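Local atomic coordinates of MlnD (Bacillus methylotrophicus, PDB entry 5IL5), a protein that probably helps build a polyketide antibiotic as a trans-AT polyketide synthase, here represented by its dehydratase domain, which would remove water from hydroxyacyl intermediates. Residues Leu96-Pro101 / Glu238-Cys243; Ala169-Leu174 / Ser184-Glu189. All coordinates share one frame; numbering follows the deposited sequence.

The chain runs first through the predicted N-terminal hotdog fold, where the end of strand 92-98 and the loop after it supply residues 96-101 of contact 1. It then passes into the predicted C-terminal hotdog fold. Helix 167-176 brings in residues 169-174, and after a short excursion through strand 179-181 residues 184-189 come back against it. Contact 2 closes this small loop within one hotdog fold. Later, after helix 215-229, residues 238-243 return to residues 96-101. This closes the long loop of contact 1, and contact 2 lies wholly within that loop. Contact 1 joins the two hotdog folds, edge strand to edge strand. The two contacts do not touch, their centres being about 23 Å apart.

Contact 1. Residues Leu96-Pro101 / Glu238-Cys243; sequences LSFREP and ENIKEC
Residues 96-98 and 239-243 run antiparallel, with three backbone hydrogen bonds between the segments. Leu96 and Ile240 form a hydrogen-bonded pair. Leu96 N gives its hydrogen to Ile240 O at 2.7 Å, in the plane of that carbonyl. Ile240 N answers to Leu96 O at 2.9 Å, from above the carbonyl plane. Phe98 N reaches Glu238 O at 3.0 Å, further out of the plane. The tight side is the apolar one. Leu96 CB meets Ile240 CB at 4.0 Å, and Leu96 CD1 comes beside the oxygen end of the Ile240 carbonyl and reaches on to Cys243 CB at 4.4 Å. Phe98 CG is anti to its carbonyl carbon, and the ring crosses Ile240 obliquely, CE1 to CD1 at 4.0 Å. Ile75 of helix 74-86 packs on Leu96 and Cys243, while Leu72 lies against Phe98 and Ile240. This is the seam of a double hotdog: strand 92-98 belongs to the predicted N-terminal hotdog fold and strand 239-245 to the C-terminal one. Strand 134-140 flanks the first and strand 278-286 the second. Two classic beta bulges mark that second flank, with Glu238 and Asn239 facing Val286, and Lys241 and Glu242 facing Ser283. The other face is looser and opens to solvent. Ser97 and Asn239 make a non-hydrogen-bonded pair there, and their side chains approach no closer than Ser97 CB to Asn239 ND2 at 4.4 Å. Glu238, at the edge of the contact, is also exposed, and its CB points away from residues 96-101.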
ATOM      1  N   LEU A  96     -25.516   2.711   2.652  1.00 34.73           N
ATOM      2  CA  LEU A  96     -24.647   2.369   3.765  1.00 34.98           C
ATOM      3  C   LEU A  96     -25.366   1.407   4.701  1.00 35.76           C
ATOM      4  O   LEU A  96     -26.559   1.560   4.977  1.00 35.91           O
ATOM      5  CB  LEU A  96     -24.223   3.623   4.526  1.00 34.50           C
ATOM      6  CG  LEU A  96     -23.513   4.714   3.724  1.00 33.80           C
ATOM      7  CD1 LEU A  96     -24.512   5.646   3.041  1.00 33.40           C
ATOM      8  CD2 LEU A  96     -22.594   5.505   4.636  1.00 33.60           C
ATOM      9  N   SER A  97     -24.641   0.395   5.171  1.00 36.36           N
ATOM     10  CA  SER A  97     -25.201  -0.628   6.047  1.00 37.28           C
ATOM     11  C   SER A  97     -24.256  -0.844   7.220  1.00 37.74           C
ATOM     12  O   SER A  97     -23.088  -1.185   7.019  1.00 37.81           O
ATOM     13  CB  SER A  97     -25.419  -1.935   5.283  1.00 37.87           C
ATOM     14  OG  SER A  97     -25.989  -2.912   6.126  1.00 38.86           O
ATOM     15  N   PHE A  98     -24.755  -0.649   8.438  1.00 38.15           N
ATOM     16  CA  PHE A  98     -23.971  -0.850   9.651  1.00 38.79           C
ATOM     17  C   PHE A  98     -24.456  -2.116  10.345  1.00 40.02           C
ATOM     18  O   PHE A  98     -25.629  -2.215  10.717  1.00 40.37           O
ATOM     19  CB  PHE A  98     -24.071   0.364  10.572  1.00 38.48           C
ATOM     20  CG  PHE A  98     -23.456   1.608   9.989  1.00 37.41           C
ATOM     21  CD1 PHE A  98     -24.145   2.385   9.068  1.00 36.58           C
ATOM     22  CD2 PHE A  98     -22.172   1.988  10.343  1.00 37.35           C
ATOM     23  CE1 PHE A  98     -23.568   3.523   8.532  1.00 35.73           C
ATOM     24  CE2 PHE A  98     -21.598   3.122   9.808  1.00 36.47           C
ATOM     25  CZ  PHE A  98     -22.297   3.887   8.902  1.00 35.67           C
ATOM     26  N   ARG A  99     -23.548  -3.075  10.523  1.00 40.75           N
ATOM     27  CA  ARG A  99     -23.898  -4.399  11.020  1.00 42.03           C
ATOM     28  C   ARG A  99     -23.334  -4.733  12.390  1.00 43.12           C
ATOM     29  O   ARG A  99     -23.977  -5.467  13.142  1.00 44.23           O
ATOM     30  CB  ARG A  99     -23.435  -5.461  10.019  1.00 42.26           C
ATOM     31  CG  ARG A  99     -24.325  -5.529   8.798  1.00 41.71           C
ATOM     32  CD  ARG A  99     -23.728  -6.367   7.697  1.00 41.80           C
ATOM     33  NE  ARG A  99     -23.308  -7.687   8.150  1.00 43.06           N
ATOM     34  CZ  ARG A  99     -22.974  -8.672   7.326  1.00 43.46           C
ATOM     35  NH1 ARG A  99     -23.022  -8.490   6.012  1.00 42.72           N
ATOM     36  NH2 ARG A  99     -22.591  -9.839   7.816  1.00 44.70           N
ATOM     37  N   GLU A 100     -22.150  -4.240  12.731  1.00 44.91           N
ATOM     38  CA  GLU A 100     -21.556  -4.521  14.028  1.00 46.06           C
ATOM     39  C   GLU A 100     -20.850  -3.276  14.544  1.00 45.50           C
ATOM     40  O   GLU A 100     -20.317  -2.489  13.751  1.00 44.37           O
ATOM     41  CB  GLU A 100     -20.550  -5.685  13.967  1.00 47.03           C
ATOM     42  CG  GLU A 100     -21.174  -7.051  13.694  1.00 47.94           C
ATOM     43  CD  GLU A 100     -22.086  -7.533  14.818  1.00 49.20           C
ATOM     44  OE1 GLU A 100     -21.952  -7.024  15.959  1.00 49.68           O
ATOM     45  OE2 GLU A 100     -22.930  -8.423  14.556  1.00 49.78           O
ATOM     46  N   PRO A 101     -20.845  -3.063  15.858  1.00 44.41           N
ATOM     47  CA  PRO A 101     -20.042  -1.980  16.430  1.00 44.11           C
ATOM     48  C   PRO A 101     -18.573  -2.354  16.533  1.00 44.67           C
ATOM     49  O   PRO A 101     -18.204  -3.520  16.691  1.00 45.77           O
ATOM     50  CB  PRO A 101     -20.652  -1.789  17.822  1.00 45.07           C
ATOM     51  CG  PRO A 101     -21.190  -3.126  18.167  1.00 46.38           C
ATOM     52  CD  PRO A 101     -21.684  -3.717  16.877  1.00 45.70           C
ATOM     53  N   GLU A 238     -28.788   1.050  11.190  1.00 44.79           N
ATOM     54  CA  GLU A 238     -28.726  -0.135  10.342  1.00 45.48           C
ATOM     55  C   GLU A 238     -28.525   0.235   8.878  1.00 45.16           C
ATOM     56  O   GLU A 238     -27.751  -0.419   8.171  1.00 45.09           O
ATOM     57  CB  GLU A 238     -29.998  -0.967  10.535  1.00 47.12           C
ATOM     58  CG  GLU A 238     -29.910  -2.417  10.052  1.00 48.13           C
ATOM     59  CD  GLU A 238     -30.986  -3.304  10.662  1.00 49.90           C
ATOM     60  OE1 GLU A 238     -32.012  -2.767  11.145  1.00 50.54           O
ATOM     61  OE2 GLU A 238     -30.798  -4.539  10.661  1.00 50.82           O
ATOM     62  N   ASN A 239     -29.206   1.279   8.405  1.00 38.62           N
ATOM     63  CA  ASN A 239     -29.127   1.676   7.006  1.00 38.61           C
ATOM     64  C   ASN A 239     -29.084   3.191   6.871  1.00 37.90           C
ATOM     65  O   ASN A 239     -29.658   3.921   7.680  1.00 37.87           O
ATOM     66  CB  ASN A 239     -30.314   1.153   6.210  1.00 40.12           C
ATOM     67  CG  ASN A 239     -30.240  -0.335   5.966  1.00 40.98           C
ATOM     68  OD1 ASN A 239     -30.753  -1.127   6.748  1.00 41.78           O
ATOM     69  ND2 ASN A 239     -29.597  -0.724   4.872  1.00 40.98           N
ATOM     70  N   ILE A 240     -28.362   3.654   5.851  1.00 37.48           N
ATOM     71  CA  ILE A 240     -28.378   5.056   5.445  1.00 37.17           C
ATOM     72  C   ILE A 240     -28.373   5.089   3.921  1.00 37.82           C
ATOM     73  O   ILE A 240     -27.462   4.541   3.289  1.00 37.66           O
ATOM     74  CB  ILE A 240     -27.190   5.848   6.013  1.00 35.96           C
ATOM     75  CG1 ILE A 240     -27.130   5.627   7.529  1.00 35.51           C
ATOM     76  CG2 ILE A 240     -27.340   7.329   5.671  1.00 35.89           C
ATOM     77  CD1 ILE A 240     -26.160   6.515   8.282  1.00 34.56           C
ATOM     78  N   LYS A 241     -29.388   5.717   3.330  1.00 46.87           N
ATOM     79  CA  LYS A 241     -29.549   5.646   1.881  1.00 47.86           C
ATOM     80  C   LYS A 241     -28.494   6.479   1.155  1.00 47.36           C
ATOM     81  O   LYS A 241     -27.828   5.981   0.242  1.00 47.61           O
ATOM     82  CB  LYS A 241     -30.966   6.077   1.482  1.00 49.29           C
ATOM     83  CG  LYS A 241     -32.057   5.075   1.890  1.00 50.35           C
ATOM     84  CD  LYS A 241     -33.046   4.801   0.746  1.00 52.25           C
ATOM     85  CE  LYS A 241     -34.096   3.739   1.101  1.00 53.59           C
ATOM     86  NZ  LYS A 241     -33.549   2.348   1.144  1.00 53.42           N
ATOM     87  N   GLU A 242     -28.326   7.748   1.534  1.00 45.00           N
ATOM     88  CA  GLU A 242     -27.370   8.616   0.853  1.00 44.80           C
ATOM     89  C   GLU A 242     -26.523   9.400   1.841  1.00 43.62           C
ATOM     90  O   GLU A 242     -26.981   9.780   2.923  1.00 43.19           O
ATOM     91  CB  GLU A 242     -28.056   9.611  -0.089  1.00 45.99           C
ATOM     92  CG  GLU A 242     -28.299   9.067  -1.482  1.00 47.30           C
ATOM     93  CD  GLU A 242     -28.939  10.090  -2.390  1.00 48.68           C
ATOM     94  OE1 GLU A 242     -29.315  11.171  -1.891  1.00 48.64           O
ATOM     95  OE2 GLU A 242     -29.040   9.828  -3.608  1.00 49.94           O
ATOM     96  N   CYS A 243     -25.279   9.657   1.432  1.00 37.03           N
ATOM     97  CA  CYS A 243     -24.397  10.601   2.115  1.00 36.30           C
ATOM     98  C   CYS A 243     -23.645  11.403   1.061  1.00 36.92           C
ATOM     99  O   CYS A 243     -22.821  10.852   0.325  1.00 37.20           O
ATOM    100  CB  CYS A 243     -23.423   9.887   3.043  1.00 35.36           C
ATOM    101  SG  CYS A 243     -22.282  11.034   3.815  1.00 34.77           S
TER

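Contact 2. Residues Ala169-Leu174 / Ser184-Glu189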
ATOM      1  N   ALA A 169     -26.982  20.036  29.540  1.00 48.40           N
ATOM      2  CA  ALA A 169     -28.289  19.389  29.602  1.00 49.25           C
ATOM      3  C   ALA A 169     -28.529  18.512  28.380  1.00 48.18           C
ATOM      4  O   ALA A 169     -29.116  17.428  28.486  1.00 48.44           O
ATOM      5  CB  ALA A 169     -29.385  20.443  29.723  1.00 50.70           C
ATOM      6  N   PHE A 170     -28.101  18.973  27.209  1.00 47.10           N
ATOM      7  CA  PHE A 170     -28.294  18.196  25.992  1.00 46.15           C
ATOM      8  C   PHE A 170     -27.703  16.794  26.126  1.00 45.27           C
ATOM      9  O   PHE A 170     -28.352  15.798  25.784  1.00 45.36           O
ATOM     10  CB  PHE A 170     -27.681  18.933  24.801  1.00 45.12           C
ATOM     11  CG  PHE A 170     -27.721  18.145  23.536  1.00 44.11           C
ATOM     12  CD1 PHE A 170     -28.909  17.985  22.851  1.00 44.78           C
ATOM     13  CD2 PHE A 170     -26.581  17.546  23.041  1.00 42.62           C
ATOM     14  CE1 PHE A 170     -28.958  17.247  21.689  1.00 44.00           C
ATOM     15  CE2 PHE A 170     -26.620  16.805  21.877  1.00 41.78           C
ATOM     16  CZ  PHE A 170     -27.810  16.654  21.200  1.00 42.49           C
ATOM     17  N   TYR A 171     -26.462  16.692  26.617  1.00 44.51           N
ATOM     18  CA  TYR A 171     -25.807  15.391  26.689  1.00 43.66           C
ATOM     19  C   TYR A 171     -26.289  14.568  27.872  1.00 44.77           C
ATOM     20  O   TYR A 171     -26.301  13.335  27.793  1.00 44.49           O
ATOM     21  CB  TYR A 171     -24.289  15.558  26.743  1.00 42.53           C
ATOM     22  CG  TYR A 171     -23.720  15.942  25.402  1.00 41.24           C
ATOM     23  CD1 TYR A 171     -23.613  15.004  24.386  1.00 40.19           C
ATOM     24  CD2 TYR A 171     -23.311  17.240  25.141  1.00 41.20           C
ATOM     25  CE1 TYR A 171     -23.109  15.346  23.158  1.00 39.13           C
ATOM     26  CE2 TYR A 171     -22.805  17.589  23.912  1.00 40.16           C
ATOM     27  CZ  TYR A 171     -22.703  16.639  22.923  1.00 39.12           C
ATOM     28  OH  TYR A 171     -22.195  16.981  21.695  1.00 38.18           O
ATOM     29  N   GLN A 172     -26.687  15.218  28.969  1.00 52.23           N
ATOM     30  CA  GLN A 172     -27.352  14.491  30.043  1.00 53.57           C
ATOM     31  C   GLN A 172     -28.579  13.751  29.525  1.00 54.11           C
ATOM     32  O   GLN A 172     -28.878  12.644  29.984  1.00 54.66           O
ATOM     33  CB  GLN A 172     -27.743  15.454  31.171  1.00 55.10           C
ATOM     34  CG  GLN A 172     -26.583  15.880  32.068  1.00 55.07           C
ATOM     35  CD  GLN A 172     -26.837  17.190  32.797  1.00 56.33           C
ATOM     36  OE1 GLN A 172     -25.897  17.844  33.248  1.00 56.26           O
ATOM     37  NE2 GLN A 172     -28.107  17.571  32.934  1.00 57.59           N
ATOM     38  N   ARG A 173     -29.291  14.335  28.561  1.00 53.34           N
ATOM     39  CA  ARG A 173     -30.486  13.694  28.025  1.00 54.02           C
ATOM     40  C   ARG A 173     -30.128  12.525  27.118  1.00 52.87           C
ATOM     41  O   ARG A 173     -30.774  11.473  27.170  1.00 53.53           O
ATOM     42  CB  ARG A 173     -31.329  14.725  27.281  1.00 54.47           C
ATOM     43  CG  ARG A 173     -31.987  15.705  28.220  1.00 56.00           C
ATOM     44  CD  ARG A 173     -32.336  17.008  27.549  1.00 56.15           C
ATOM     45  NE  ARG A 173     -32.726  17.989  28.553  1.00 57.52           N
ATOM     46  CZ  ARG A 173     -33.490  19.045  28.314  1.00 58.44           C
ATOM     47  NH1 ARG A 173     -33.968  19.261  27.097  1.00 58.19           N
ATOM     48  NH2 ARG A 173     -33.797  19.877  29.303  1.00 59.75           N
ATOM     49  N   LEU A 174     -29.118  12.692  26.266  1.00 45.89           N
ATOM     50  CA  LEU A 174     -28.645  11.568  25.464  1.00 44.79           C
ATOM     51  C   LEU A 174     -28.178  10.432  26.363  1.00 44.91           C
ATOM     52  O   LEU A 174     -28.379   9.254  26.045  1.00 44.90           O
ATOM     53  CB  LEU A 174     -27.525  12.024  24.529  1.00 43.11           C
ATOM     54  CG  LEU A 174     -27.934  12.954  23.384  1.00 42.92           C
ATOM     55  CD1 LEU A 174     -26.717  13.277  22.554  1.00 41.34           C
ATOM     56  CD2 LEU A 174     -29.012  12.335  22.504  1.00 43.44           C
ATOM     57  N   SER A 184     -14.011  14.480  23.412  1.00 33.55           N
ATOM     58  CA  SER A 184     -13.542  14.737  22.059  1.00 32.53           C
ATOM     59  C   SER A 184     -14.656  14.643  21.029  1.00 32.35           C
ATOM     60  O   SER A 184     -14.451  15.068  19.888  1.00 31.77           O
ATOM     61  CB  SER A 184     -12.438  13.748  21.694  1.00 31.44           C
ATOM     62  OG  SER A 184     -12.920  12.422  21.805  1.00 31.25           O
ATOM     63  N   LEU A 185     -15.821  14.115  21.400  1.00 32.96           N
ATOM     64  CA  LEU A 185     -16.968  14.030  20.506  1.00 33.04           C
ATOM     65  C   LEU A 185     -18.139  14.890  20.973  1.00 34.30           C
ATOM     66  O   LEU A 185     -19.257  14.729  20.476  1.00 34.68           O
ATOM     67  CB  LEU A 185     -17.410  12.577  20.361  1.00 32.78           C
ATOM     68  CG  LEU A 185     -16.467  11.693  19.550  1.00 31.53           C
ATOM     69  CD1 LEU A 185     -16.705  10.227  19.853  1.00 31.52           C
ATOM     70  CD2 LEU A 185     -16.668  11.965  18.077  1.00 30.99           C
ATOM     71  N   LYS A 186     -17.900  15.801  21.914  1.00 35.05           N
ATOM     72  CA  LYS A 186     -18.941  16.677  22.445  1.00 36.34           C
ATOM     73  C   LYS A 186     -18.777  18.062  21.821  1.00 36.50           C
ATOM     74  O   LYS A 186     -18.196  18.979  22.401  1.00 36.98           O
ATOM     75  CB  LYS A 186     -18.868  16.723  23.966  1.00 37.29           C
ATOM     76  CG  LYS A 186     -19.392  15.465  24.624  1.00 37.58           C
ATOM     77  CD  LYS A 186     -19.603  15.667  26.105  1.00 38.87           C
ATOM     78  CE  LYS A 186     -19.746  14.344  26.818  1.00 39.09           C
ATOM     79  NZ  LYS A 186     -20.406  14.511  28.140  1.00 40.65           N
ATOM     80  N   ALA A 187     -19.300  18.199  20.602  1.00 36.22           N
ATOM     81  CA  ALA A 187     -19.224  19.445  19.855  1.00 36.45           C
ATOM     82  C   ALA A 187     -20.489  20.291  19.955  1.00 37.74           C
ATOM     83  O   ALA A 187     -20.464  21.459  19.555  1.00 38.24           O
ATOM     84  CB  ALA A 187     -18.927  19.144  18.383  1.00 35.45           C
ATOM     85  N   ALA A 188     -21.585  19.738  20.461  1.00 38.40           N
ATOM     86  CA  ALA A 188     -22.834  20.484  20.571  1.00 39.71           C
ATOM     87  C   ALA A 188     -22.731  21.552  21.658  1.00 40.78           C
ATOM     88  O   ALA A 188     -22.399  21.247  22.808  1.00 41.00           O
ATOM     89  CB  ALA A 188     -23.988  19.528  20.865  1.00 40.21           C
ATOM     90  N   GLU A 189     -23.009  22.805  21.288  1.00 48.36           N
ATOM     91  CA  GLU A 189     -23.053  23.899  22.253  1.00 49.59           C
ATOM     92  C   GLU A 189     -24.459  24.112  22.812  1.00 50.99           C
ATOM     93  O   GLU A 189     -24.611  24.341  24.016  1.00 51.92           O
ATOM     94  CB  GLU A 189     -22.538  25.200  21.625  1.00 49.86           C
ATOM     95  CG  GLU A 189     -21.029  25.242  21.380  1.00 48.87           C
ATOM     96  CD  GLU A 189     -20.502  26.656  21.259  1.00 49.64           C
ATOM     97  OE1 GLU A 189     -21.310  27.569  20.988  1.00 50.73           O
ATOM     98  OE2 GLU A 189     -19.279  26.854  21.435  1.00 49.27           O
TER
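Within the predicted C-terminal hotdog fold, helix 167-176 packs against the turn that leads into strand 188-194. Tyr171 carries most of the helix side of this buried contact. Its CB points from the helix toward residues 184-189, and CG stands anti to the carbonyl carbon (chi1 -75°), which sends the ring across the gap. The ring is held on both faces. On one face lies Lys186, whose extended chain slides past the tyrosine in the opposite direction. Tyr171 CG and CD2 therefore meet Lys186 CD, the latter at 4.1 Å, while Tyr171 CE1 and CZ, farther out, meet Lys186 CG. That CG makes a CH-pi contact, 3.9 Å from the Tyr171 ring centroid and 12° off the ring normal. The opposite face is filled from the same helix by Phe170, whose CD2 sits 3.7 Å above the plane of the Tyr171 ring. Phe170 CG is anti to its backbone N, and this ring goes on to touch the strand as well, CE2 to Ala188 CB at 3.9 Å. The same methyl meets Tyr171 CE2 and CZ, so Ala188 fits against both aromatic rings. At the tip, Tyr171 OH is held by two hydrogen bonds. Gln223 of helix 215-229 bonds to it through OE1, which suggests that the phenol gives its proton there. The amide NE2 of Gln223 binds Leu185 O, so one side chain ties the hydroxyl and the turn together. The second bond comes from the backbone: Ala188 N donates to Tyr171 OH at 3.1 Å, with an angle of 159° at the hydrogen.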